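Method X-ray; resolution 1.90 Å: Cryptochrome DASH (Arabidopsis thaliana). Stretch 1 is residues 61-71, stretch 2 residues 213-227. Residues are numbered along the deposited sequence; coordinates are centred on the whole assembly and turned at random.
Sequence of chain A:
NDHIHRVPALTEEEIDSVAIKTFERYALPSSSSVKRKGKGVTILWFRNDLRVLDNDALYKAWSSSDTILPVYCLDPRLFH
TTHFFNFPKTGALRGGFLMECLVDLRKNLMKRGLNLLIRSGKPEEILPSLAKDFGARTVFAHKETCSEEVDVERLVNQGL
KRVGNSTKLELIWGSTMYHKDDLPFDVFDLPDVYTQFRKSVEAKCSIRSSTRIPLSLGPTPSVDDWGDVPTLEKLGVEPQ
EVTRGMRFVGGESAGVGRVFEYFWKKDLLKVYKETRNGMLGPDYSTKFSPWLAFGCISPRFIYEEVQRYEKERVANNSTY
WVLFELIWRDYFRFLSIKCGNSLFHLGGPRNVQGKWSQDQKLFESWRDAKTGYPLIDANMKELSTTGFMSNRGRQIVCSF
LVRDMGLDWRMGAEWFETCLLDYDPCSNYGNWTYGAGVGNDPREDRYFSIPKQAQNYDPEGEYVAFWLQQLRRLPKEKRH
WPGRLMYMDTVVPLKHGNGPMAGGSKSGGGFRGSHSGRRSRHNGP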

ATOM      1  N   ALA A  61      -1.057  -5.670  23.001  1.00 20.77           N
ATOM      2  CA  ALA A  61      -2.378  -6.126  23.422  1.00 23.71           C
ATOM      3  C   ALA A  61      -2.232  -7.426  24.214  1.00 24.38           C
ATOM      4  O   ALA A  61      -2.816  -7.597  25.289  1.00 25.18           O
ATOM      5  CB  ALA A  61      -3.253  -6.359  22.206  1.00 21.05           C
ATOM      6  N   TRP A  62      -1.438  -8.339  23.671  1.00 23.22           N
ATOM      7  CA  TRP A  62      -1.199  -9.629  24.299  1.00 23.07           C
ATOM      8  C   TRP A  62      -0.495  -9.512  25.645  1.00 22.88           C
ATOM      9  O   TRP A  62      -0.887 -10.158  26.614  1.00 25.92           O
ATOM     10  CB  TRP A  62      -0.362 -10.500  23.363  1.00 22.88           C
ATOM     11  CG  TRP A  62       0.115 -11.779  23.976  1.00 24.38           C
ATOM     12  CD1 TRP A  62      -0.620 -12.909  24.209  1.00 25.27           C
ATOM     13  CD2 TRP A  62       1.444 -12.066  24.417  1.00 24.27           C
ATOM     14  NE1 TRP A  62       0.176 -13.885  24.765  1.00 25.41           N
ATOM     15  CE2 TRP A  62       1.446 -13.393  24.905  1.00 25.19           C
ATOM     16  CE3 TRP A  62       2.637 -11.330  24.449  1.00 27.01           C
ATOM     17  CZ2 TRP A  62       2.597 -14.000  25.419  1.00 28.16           C
ATOM     18  CZ3 TRP A  62       3.783 -11.936  24.961  1.00 28.69           C
ATOM     19  CH2 TRP A  62       3.751 -13.258  25.438  1.00 28.73           C
ATOM     20  N   SER A  63       0.534  -8.679  25.709  1.00 23.24           N
ATOM     21  CA  SER A  63       1.302  -8.535  26.937  1.00 27.88           C
ATOM     22  C   SER A  63       0.623  -7.713  28.027  1.00 28.22           C
ATOM     23  O   SER A  63       1.081  -7.700  29.166  1.00 28.24           O
ATOM     24  CB  SER A  63       2.682  -7.941  26.630  1.00 29.34           C
ATOM     25  OG  SER A  63       2.563  -6.651  26.067  1.00 32.24           O
ATOM     26  N   SER A  64      -0.474  -7.045  27.693  1.00 24.88           N
ATOM     27  CA  SER A  64      -1.162  -6.238  28.689  1.00 25.50           C
ATOM     28  C   SER A  64      -2.572  -6.743  28.995  1.00 25.53           C
ATOM     29  O   SER A  64      -3.402  -6.001  29.522  1.00 26.86           O
ATOM     30  CB  SER A  64      -1.225  -4.787  28.216  1.00 28.99           C
ATOM     31  OG  SER A  64      -2.045  -4.668  27.073  1.00 31.92           O
ATOM     32  N   SER A  65      -2.834  -8.003  28.677  1.00 23.71           N
ATOM     33  CA  SER A  65      -4.147  -8.598  28.904  1.00 24.57           C
ATOM     34  C   SER A  65      -4.019 -10.093  29.176  1.00 26.63           C
ATOM     35  O   SER A  65      -2.922 -10.649  29.109  1.00 25.95           O
ATOM     36  CB  SER A  65      -5.012  -8.430  27.660  1.00 24.07           C
ATOM     37  OG  SER A  65      -4.526  -9.267  26.619  1.00 24.89           O
ATOM     38  N   ASP A  66      -5.138 -10.732  29.497  1.00 25.81           N
ATOM     39  CA  ASP A  66      -5.137 -12.177  29.693  1.00 28.60           C
ATOM     40  C   ASP A  66      -6.039 -12.779  28.629  1.00 26.75           C
ATOM     41  O   ASP A  66      -6.063 -13.999  28.432  1.00 27.50           O
ATOM     42  CB  ASP A  66      -5.613 -12.586  31.100  1.00 30.42           C
ATOM     43  CG  ASP A  66      -6.983 -12.033  31.459  1.00 34.34           C
ATOM     44  OD1 ASP A  66      -7.907 -12.070  30.618  1.00 37.10           O
ATOM     45  OD2 ASP A  66      -7.138 -11.574  32.612  1.00 38.44           O
ATOM     46  N   THR A  67      -6.747 -11.907  27.911  1.00 25.61           N
ATOM     47  CA  THR A  67      -7.670 -12.325  26.855  1.00 24.07           C
ATOM     48  C   THR A  67      -7.739 -11.257  25.760  1.00 24.09           C
ATOM     49  O   THR A  67      -7.830 -10.068  26.056  1.00 25.20           O
ATOM     50  CB  THR A  67      -9.081 -12.538  27.432  1.00 26.34           C
ATOM     51  OG1 THR A  67      -8.998 -13.419  28.557  1.00 34.20           O
ATOM     52  CG2 THR A  67      -9.999 -13.161  26.398  1.00 26.52           C
ATOM     53  N   ILE A  68      -7.706 -11.675  24.499  1.00 23.49           N
ATOM     54  CA  ILE A  68      -7.748 -10.714  23.391  1.00 23.03           C
ATOM     55  C   ILE A  68      -8.915 -10.931  22.451  1.00 19.33           C
ATOM     56  O   ILE A  68      -9.227 -12.062  22.102  1.00 20.17           O
ATOM     57  CB  ILE A  68      -6.480 -10.798  22.503  1.00 22.88           C
ATOM     58  CG1 ILE A  68      -5.223 -10.593  23.343  1.00 22.51           C
ATOM     59  CG2 ILE A  68      -6.570  -9.756  21.378  1.00 22.36           C
ATOM     60  CD1 ILE A  68      -3.938 -10.941  22.593  1.00 25.52           C
ATOM     61  N   LEU A  69      -9.546  -9.840  22.029  1.00 20.41           N
ATOM     62  CA  LEU A  69     -10.641  -9.923  21.069  1.00 20.44           C
ATOM     63  C   LEU A  69     -10.228  -9.134  19.820  1.00 22.29           C
ATOM     64  O   LEU A  69     -10.361  -7.916  19.785  1.00 22.08           O
ATOM     65  CB  LEU A  69     -11.934  -9.326  21.641  1.00 23.01           C
ATOM     66  CG  LEU A  69     -13.086  -9.225  20.635  1.00 22.08           C
ATOM     67  CD1 LEU A  69     -13.333 -10.581  19.997  1.00 25.85           C
ATOM     68  CD2 LEU A  69     -14.348  -8.735  21.336  1.00 26.55           C
ATOM     69  N   PRO A  70      -9.692  -9.819  18.797  1.00 21.79           N
ATOM     70  CA  PRO A  70      -9.265  -9.165  17.548  1.00 20.17           C
ATOM     71  C   PRO A  70     -10.488  -8.787  16.716  1.00 21.35           C
ATOM     72  O   PRO A  70     -11.392  -9.601  16.519  1.00 21.05           O
ATOM     73  CB  PRO A  70      -8.420 -10.237  16.854  1.00 22.08           C
ATOM     74  CG  PRO A  70      -7.988 -11.147  17.988  1.00 19.63           C
ATOM     75  CD  PRO A  70      -9.231 -11.217  18.838  1.00 20.06           C
ATOM     76  N   VAL A  71     -10.511  -7.560  16.213  1.00 19.84           N
ATOM     77  CA  VAL A  71     -11.652  -7.095  15.441  1.00 19.49           C
ATOM     78  C   VAL A  71     -11.278  -6.312  14.190  1.00 20.78           C
ATOM     79  O   VAL A  71     -10.302  -5.565  14.190  1.00 20.89           O
ATOM     80  CB  VAL A  71     -12.532  -6.144  16.282  1.00 19.87           C
ATOM     81  CG1 VAL A  71     -13.789  -5.770  15.504  1.00 23.02           C
ATOM     82  CG2 VAL A  71     -12.882  -6.788  17.615  1.00 24.49           C
ATOM     83  N   ILE A 213       6.667 -12.407  17.888  1.00 20.96           N
ATOM     84  CA  ILE A 213       5.336 -12.745  18.363  1.00 21.95           C
ATOM     85  C   ILE A 213       5.261 -14.202  18.817  1.00 23.44           C
ATOM     86  O   ILE A 213       5.728 -15.103  18.117  1.00 25.72           O
ATOM     87  CB  ILE A 213       4.300 -12.534  17.230  1.00 20.77           C
ATOM     88  CG1 ILE A 213       4.384 -11.099  16.691  1.00 19.75           C
ATOM     89  CG2 ILE A 213       2.907 -12.853  17.734  1.00 20.79           C
ATOM     90  CD1 ILE A 213       4.067 -10.000  17.713  1.00 23.00           C
ATOM     91  N   PRO A 214       4.664 -14.455  19.992  1.00 24.42           N
ATOM     92  CA  PRO A 214       4.558 -15.836  20.481  1.00 26.50           C
ATOM     93  C   PRO A 214       3.652 -16.701  19.619  1.00 26.76           C
ATOM     94  O   PRO A 214       2.747 -16.199  18.952  1.00 26.20           O
ATOM     95  CB  PRO A 214       4.021 -15.664  21.902  1.00 29.56           C
ATOM     96  CG  PRO A 214       3.262 -14.371  21.841  1.00 31.09           C
ATOM     97  CD  PRO A 214       4.163 -13.497  20.993  1.00 25.64           C
ATOM     98  N   LEU A 215       3.903 -18.006  19.629  1.00 27.80           N
ATOM     99  CA  LEU A 215       3.108 -18.937  18.838  1.00 26.61           C
ATOM    100  C   LEU A 215       1.721 -19.145  19.431  1.00 24.51           C
ATOM    101  O   LEU A 215       0.798 -19.558  18.736  1.00 24.57           O
ATOM    102  CB  LEU A 215       3.834 -20.281  18.723  1.00 31.93           C
ATOM    103  CG  LEU A 215       5.099 -20.245  17.860  1.00 35.32           C
ATOM    104  CD1 LEU A 215       5.767 -21.616  17.850  1.00 42.42           C
ATOM    105  CD2 LEU A 215       4.729 -19.818  16.447  1.00 40.65           C
ATOM    106  N   SER A 216       1.578 -18.853  20.716  1.00 25.24           N
ATOM    107  CA  SER A 216       0.298 -19.002  21.409  1.00 25.44           C
ATOM    108  C   SER A 216      -0.145 -17.625  21.883  1.00 25.72           C
ATOM    109  O   SER A 216       0.528 -17.006  22.710  1.00 28.95           O
ATOM    110  CB  SER A 216       0.455 -19.940  22.609  1.00 27.04           C
ATOM    111  OG  SER A 216      -0.683 -19.890  23.451  1.00 24.14           O
ATOM    112  N   LEU A 217      -1.274 -17.151  21.363  1.00 22.29           N
ATOM    113  CA  LEU A 217      -1.783 -15.826  21.713  1.00 22.97           C
ATOM    114  C   LEU A 217      -3.159 -15.828  22.369  1.00 24.74           C
ATOM    115  O   LEU A 217      -3.624 -14.785  22.840  1.00 26.56           O
ATOM    116  CB  LEU A 217      -1.846 -14.957  20.456  1.00 19.34           C
ATOM    117  CG  LEU A 217      -0.529 -14.631  19.750  1.00 22.37           C
ATOM    118  CD1 LEU A 217      -0.826 -13.976  18.403  1.00 20.72           C
ATOM    119  CD2 LEU A 217       0.306 -13.711  20.623  1.00 26.34           C
ATOM    120  N   GLY A 218      -3.818 -16.985  22.372  1.00 23.48           N
ATOM    121  CA  GLY A 218      -5.142 -17.086  22.961  1.00 23.18           C
ATOM    122  C   GLY A 218      -5.156 -16.927  24.472  1.00 25.21           C
ATOM    123  O   GLY A 218      -4.108 -16.754  25.097  1.00 24.92           O
ATOM    124  N   PRO A 219      -6.336 -17.012  25.097  1.00 25.10           N
ATOM    125  CA  PRO A 219      -7.633 -17.251  24.464  1.00 24.93           C
ATOM    126  C   PRO A 219      -8.353 -15.947  24.133  1.00 26.29           C
ATOM    127  O   PRO A 219      -7.884 -14.860  24.471  1.00 23.88           O
ATOM    128  CB  PRO A 219      -8.378 -18.028  25.540  1.00 23.10           C
ATOM    129  CG  PRO A 219      -7.967 -17.270  26.773  1.00 27.50           C
ATOM    130  CD  PRO A 219      -6.470 -17.021  26.567  1.00 27.57           C
ATOM    131  N   THR A 220      -9.499 -16.078  23.477  1.00 25.29           N
ATOM    132  CA  THR A 220     -10.333 -14.935  23.134  1.00 27.78           C
ATOM    133  C   THR A 220     -11.540 -15.050  24.056  1.00 29.62           C
ATOM    134  O   THR A 220     -11.699 -16.053  24.753  1.00 26.92           O
ATOM    135  CB  THR A 220     -10.873 -15.033  21.709  1.00 26.07           C
ATOM    136  OG1 THR A 220     -11.767 -16.153  21.630  1.00 27.41           O
ATOM    137  CG2 THR A 220      -9.739 -15.217  20.707  1.00 26.92           C
ATOM    138  N   PRO A 221     -12.400 -14.021  24.087  1.00 31.37           N
ATOM    139  CA  PRO A 221     -13.569 -14.141  24.961  1.00 30.69           C
ATOM    140  C   PRO A 221     -14.490 -15.126  24.255  1.00 31.34           C
ATOM    141  O   PRO A 221     -14.237 -15.496  23.105  1.00 28.77           O
ATOM    142  CB  PRO A 221     -14.159 -12.730  24.960  1.00 31.34           C
ATOM    143  CG  PRO A 221     -12.976 -11.856  24.655  1.00 31.69           C
ATOM    144  CD  PRO A 221     -12.254 -12.643  23.588  1.00 30.41           C
ATOM    145  N   SER A 222     -15.545 -15.562  24.931  1.00 30.52           N
ATOM    146  CA  SER A 222     -16.483 -16.475  24.304  1.00 32.48           C
ATOM    147  C   SER A 222     -17.323 -15.632  23.345  1.00 33.04           C
ATOM    148  O   SER A 222     -17.987 -14.682  23.756  1.00 34.15           O
ATOM    149  CB  SER A 222     -17.382 -17.130  25.353  1.00 34.84           C
ATOM    150  OG  SER A 222     -18.276 -18.038  24.732  1.00 41.19           O
ATOM    151  N   VAL A 223     -17.283 -15.977  22.067  1.00 33.58           N
ATOM    152  CA  VAL A 223     -18.020 -15.237  21.056  1.00 33.70           C
ATOM    153  C   VAL A 223     -18.974 -16.160  20.326  1.00 34.60           C
ATOM    154  O   VAL A 223     -18.578 -17.218  19.850  1.00 35.08           O
ATOM    155  CB  VAL A 223     -17.050 -14.595  20.042  1.00 32.56           C
ATOM    156  CG1 VAL A 223     -17.817 -14.040  18.848  1.00 32.11           C
ATOM    157  CG2 VAL A 223     -16.255 -13.493  20.727  1.00 34.35           C
ATOM    158  N   ASP A 224     -20.232 -15.749  20.229  1.00 38.65           N
ATOM    159  CA  ASP A 224     -21.240 -16.560  19.562  1.00 40.59           C
ATOM    160  C   ASP A 224     -21.169 -16.496  18.039  1.00 39.00           C
ATOM    161  O   ASP A 224     -21.419 -17.494  17.362  1.00 38.48           O
ATOM    162  CB  ASP A 224     -22.640 -16.155  20.041  1.00 45.87           C
ATOM    163  CG  ASP A 224     -22.797 -16.278  21.554  1.00 52.74           C
ATOM    164  OD1 ASP A 224     -22.345 -17.297  22.125  1.00 55.46           O
ATOM    165  OD2 ASP A 224     -23.379 -15.361  22.173  1.00 57.84           O
ATOM    166  N   ASP A 225     -20.829 -15.333  17.494  1.00 36.41           N
ATOM    167  CA  ASP A 225     -20.732 -15.190  16.044  1.00 33.76           C
ATOM    168  C   ASP A 225     -19.529 -14.345  15.660  1.00 33.02           C
ATOM    169  O   ASP A 225     -19.524 -13.127  15.868  1.00 28.31           O
ATOM    170  CB  ASP A 225     -22.015 -14.560  15.494  1.00 38.48           C
ATOM    171  CG  ASP A 225     -21.992 -14.400  13.984  1.00 40.82           C
ATOM    172  OD1 ASP A 225     -21.159 -15.042  13.309  1.00 43.32           O
ATOM    173  OD2 ASP A 225     -22.827 -13.628  13.466  1.00 47.31           O
ATOM    174  N   TRP A 226     -18.512 -14.997  15.098  1.00 30.44           N
ATOM    175  CA  TRP A 226     -17.291 -14.309  14.693  1.00 29.62           C
ATOM    176  C   TRP A 226     -17.449 -13.491  13.422  1.00 29.24           C
ATOM    177  O   TRP A 226     -16.574 -12.693  13.085  1.00 30.70           O
ATOM    178  CB  TRP A 226     -16.135 -15.307  14.553  1.00 28.69           C
ATOM    179  CG  TRP A 226     -15.655 -15.786  15.891  1.00 27.86           C
ATOM    180  CD1 TRP A 226     -16.108 -16.870  16.592  1.00 30.80           C
ATOM    181  CD2 TRP A 226     -14.708 -15.131  16.737  1.00 26.64           C
ATOM    182  NE1 TRP A 226     -15.506 -16.924  17.824  1.00 32.04           N
ATOM    183  CE2 TRP A 226     -14.641 -15.868  17.940  1.00 30.44           C
ATOM    184  CE3 TRP A 226     -13.912 -13.985  16.600  1.00 23.56           C
ATOM    185  CZ2 TRP A 226     -13.806 -15.497  19.000  1.00 29.03           C
ATOM    186  CZ3 TRP A 226     -13.084 -13.616  17.652  1.00 26.69           C
ATOM    187  CH2 TRP A 226     -13.038 -14.370  18.837  1.00 27.00           C
ATOM    188  N   GLY A 227     -18.565 -13.695  12.725  1.00 29.07           N
ATOM    189  CA  GLY A 227     -18.858 -12.949  11.514  1.00 30.54           C
ATOM    190  C   GLY A 227     -18.327 -13.518  10.212  1.00 31.87           C
ATOM    191  O   GLY A 227     -17.235 -14.081  10.169  1.00 34.95           O
TER

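Contact between residues 61-71, a helical segment, a loop and a strand, and the irregular segment 213-227 of the same chain; 549 Å² is buried, both sides summed. In the helix the indole of Trp62 (chi1 172°, t) offers a flat face, and two aliphatic bumps rest on it. Pro214 CG sits almost squarely above the six-membered ring, 3.6 Å from its centroid and 9° off the normal; Leu217 CD2 covers the five-membered ring of Trp62, 3.9 Å from its centroid and 18° off the normal. Both are CH-pi contacts over the same face. The CA-to-CB bond of Leu217 points sideways, yet its side chain (m, t) brings CD2 back to within 3.8 Å of Trp62 CD1.

Along the strand the backbones draw closer, to 5.0 Å between the CA atoms of Ile68 and Thr220. A single hydrogen bond crosses here, Ile68 N to Pro219 O (3.2 Å, 162°). Pro219 O also receives a CA-H...O contact from Thr67 CA at 3.5 Å. In return Thr220 CA approaches Ile68 O at 3.2 Å, in a second CA-H...O contact; Ile68 O has no hydrogen-bond partner in the model, and Pro221 CD lies 3.4 Å from Ile68 O. Thr67 CG2 nestles against the backbone running from Pro219 to Pro221, 3.3 Å from Pro219 O and 3.4 Å from Pro221 N, while Thr67 OG1 donates a hydrogen bond to Asp66 OD1 (2.7 Å). The peptide bond before Pro219 is cis, and Pro219 CD packs 3.6 Å from Asp66 O.

Farther along, Leu69 (t, p) pushes its end into a pocket lined by three side chains: its CB lies 3.9 Å from Pro221 CD, and its CD1 reaches Trp226 CZ3 at 3.8 Å and, more loosely, Val223 CG2 at 4.2 Å.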